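Local coordinates for protein ElaA (Escherichia coli, PDB 5Z6N) that probably acts as an N-acetyltransferase of the GNAT superfamily, transferring an acetyl group from acetyl coenzyme A to an amine, at residues C25-V29 with V30-C34. Residues are numbered along the deposited sequence; the frame is centred on the assembly and turned at random.
Sequences CAVFV and VEQNC
Gln32 lies beside both Phe28 and Val27 at the end of helix 14-31, pointing the same way as each. Its OE1 meets the Phe28 ring at its edge, near the plane, with Gln32 OE1 3.3 Å from Phe28 CD1; the amide is turned 62° from the ring, which rules out a parallel stack. With CG anti to its carbonyl carbon (chi1 -64°), Phe28 presents this edge to Gln32, while CG1 of Val27 lies over one ring face, offset toward the rim. Gln32 NE2 lies 4.0 Å from Val27 CG1. Glu31 runs alongside Val27 as an extended chain beyond CG, bringing Glu31 OE2 to 3.8 Å from Val27 CG2; its OE1 forms a salt bridge with Arg87, and Glu84 lies close to OE2. On another side of the helix, CG2 of Val30 lies 4.2 Å from Cys25 SG.

The backbone beneath these side chains winds wider than an alpha-helix. Cys25 O takes two donors, four and five residues on: Val29 N and, at 2.9 Å, Val30 N. Glu31 N reaches Ala26 O and Gln32 N, weakly, Val27 O, again five residues back: this is the widened, pi-type winding of a helix end. Cys34 N then bonds Val29 O at 3.1 Å, closing the turn as the chain leaves. Val30 also packs on Tyr36 of the second subunit. The chemistry thus combines a wide-turn backbone with an apolar flank facing strand 75-82 and a carboxylate whose proximity to Glu84 is probably offset by Arg87.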
ATOM      1  N   CYS B  25       2.938   4.486   2.602  1.00 30.46           N
ATOM      2  CA  CYS B  25       2.521   3.857   3.849  1.00 29.80           C
ATOM      3  C   CYS B  25       3.450   4.249   4.993  1.00 28.59           C
ATOM      4  O   CYS B  25       2.997   4.596   6.090  1.00 27.88           O
ATOM      5  CB  CYS B  25       2.489   2.337   3.674  1.00 30.36           C
ATOM      6  SG  CYS B  25       1.732   1.426   5.035  1.00 31.61           S
ATOM      7  N   ALA B  26       4.761   4.220   4.736  1.00 26.63           N
ATOM      8  CA  ALA B  26       5.739   4.499   5.783  1.00 27.32           C
ATOM      9  C   ALA B  26       5.619   5.920   6.322  1.00 27.08           C
ATOM     10  O   ALA B  26       5.998   6.183   7.468  1.00 14.80           O
ATOM     11  CB  ALA B  26       7.150   4.259   5.248  1.00 24.12           C
ATOM     12  N   VAL B  27       5.092   6.844   5.524  1.00 25.64           N
ATOM     13  CA  VAL B  27       5.052   8.247   5.919  1.00 25.23           C
ATOM     14  C   VAL B  27       3.674   8.724   6.357  1.00 24.76           C
ATOM     15  O   VAL B  27       3.536   9.394   7.388  1.00 18.66           O
ATOM     16  CB  VAL B  27       5.506   9.151   4.759  1.00 21.86           C
ATOM     17  CG1 VAL B  27       5.191  10.600   5.071  1.00 26.84           C
ATOM     18  CG2 VAL B  27       6.995   8.964   4.500  1.00 18.22           C
ATOM     19  N   PHE B  28       2.644   8.393   5.574  1.00 30.39           N
ATOM     20  CA  PHE B  28       1.314   8.935   5.825  1.00 38.30           C
ATOM     21  C   PHE B  28       0.518   7.990   6.717  1.00 37.20           C
ATOM     22  O   PHE B  28      -0.426   8.439   7.374  1.00 35.03           O
ATOM     23  CB  PHE B  28       0.535   9.188   4.534  1.00 37.35           C
ATOM     24  CG  PHE B  28       1.149  10.231   3.651  1.00 34.18           C
ATOM     25  CD1 PHE B  28       1.401  11.509   4.130  1.00 31.19           C
ATOM     26  CD2 PHE B  28       1.462   9.940   2.337  1.00 32.25           C
ATOM     27  CE1 PHE B  28       1.966  12.472   3.316  1.00 22.13           C
ATOM     28  CE2 PHE B  28       2.019  10.901   1.517  1.00 33.39           C
ATOM     29  CZ  PHE B  28       2.276  12.168   2.009  1.00 25.06           C
ATOM     30  N   VAL B  29       0.858   6.709   6.755  1.00 36.04           N
ATOM     31  CA  VAL B  29       0.173   5.752   7.613  1.00 31.69           C
ATOM     32  C   VAL B  29       0.943   5.511   8.904  1.00 31.38           C
ATOM     33  O   VAL B  29       0.414   5.711   9.998  1.00 22.82           O
ATOM     34  CB  VAL B  29      -0.080   4.429   6.857  1.00 29.81           C
ATOM     35  CG1 VAL B  29      -0.643   3.382   7.803  1.00 26.29           C
ATOM     36  CG2 VAL B  29      -1.031   4.658   5.694  1.00 30.34           C
ATOM     37  N   VAL B  30       2.205   5.095   8.789  1.00 34.16           N
ATOM     38  CA  VAL B  30       2.993   4.642   9.930  1.00 28.26           C
ATOM     39  C   VAL B  30       3.545   5.755  10.811  1.00 30.55           C
ATOM     40  O   VAL B  30       3.307   5.784  12.024  1.00 34.42           O
ATOM     41  CB  VAL B  30       4.181   3.792   9.449  1.00 21.37           C
ATOM     42  CG1 VAL B  30       4.980   3.286  10.629  1.00 24.70           C
ATOM     43  CG2 VAL B  30       3.686   2.627   8.612  1.00 21.62           C
ATOM     44  N   GLU B  31       4.291   6.678  10.199  1.00 28.83           N
ATOM     45  CA  GLU B  31       5.027   7.677  10.966  1.00 29.51           C
ATOM     46  C   GLU B  31       4.062   8.783  11.377  1.00 34.26           C
ATOM     47  O   GLU B  31       4.202   9.371  12.456  1.00 40.60           O
ATOM     48  CB  GLU B  31       6.195   8.234  10.151  1.00 30.70           C
ATOM     49  CG  GLU B  31       6.455   9.729  10.289  1.00 33.15           C
ATOM     50  CD  GLU B  31       7.489  10.221   9.295  1.00 36.26           C
ATOM     51  OE1 GLU B  31       8.207  11.189   9.615  1.00 37.74           O
ATOM     52  OE2 GLU B  31       7.578   9.631   8.198  1.00 40.41           O
ATOM     53  N   GLN B  32       3.083   9.086  10.532  1.00 29.73           N
ATOM     54  CA  GLN B  32       2.097  10.110  10.846  1.00 32.80           C
ATOM     55  C   GLN B  32       0.906   9.562  11.622  1.00 37.93           C
ATOM     56  O   GLN B  32      -0.057  10.302  11.852  1.00 34.76           O
ATOM     57  CB  GLN B  32       1.632  10.813   9.565  1.00 30.79           C
ATOM     58  CG  GLN B  32       2.446  12.072   9.272  1.00 30.49           C
ATOM     59  CD  GLN B  32       2.251  12.617   7.871  1.00 30.90           C
ATOM     60  OE1 GLN B  32       1.195  12.444   7.260  1.00 29.01           O
ATOM     61  NE2 GLN B  32       3.276  13.287   7.354  1.00 15.93           N
ATOM     62  N   ASN B  33       0.955   8.289  12.031  1.00 41.73           N
ATOM     63  CA  ASN B  33       0.006   7.727  12.998  1.00 40.72           C
ATOM     64  C   ASN B  33      -1.441   7.932  12.543  1.00 43.31           C
ATOM     65  O   ASN B  33      -2.279   8.465  13.273  1.00 47.84           O
ATOM     66  CB  ASN B  33       0.244   8.335  14.384  1.00 32.41           C
ATOM     67  CG  ASN B  33      -0.521   7.626  15.481  1.00 32.68           C
ATOM     68  OD1 ASN B  33      -0.504   6.400  15.578  1.00 36.32           O
ATOM     69  ND2 ASN B  33      -1.205   8.401  16.315  1.00 33.95           N
ATOM     70  N   CYS B  34      -1.734   7.507  11.313  1.00 41.06           N
ATOM     71  CA  CYS B  34      -3.022   7.791  10.684  1.00 42.19           C
ATOM     72  C   CYS B  34      -3.523   6.568   9.925  1.00 38.99           C
ATOM     73  O   CYS B  34      -3.252   6.407   8.727  1.00 37.85           O
ATOM     74  CB  CYS B  34      -2.921   9.002   9.756  1.00 42.29           C
ATOM     75  SG  CYS B  34      -4.453   9.438   8.907  1.00 46.67           S
TER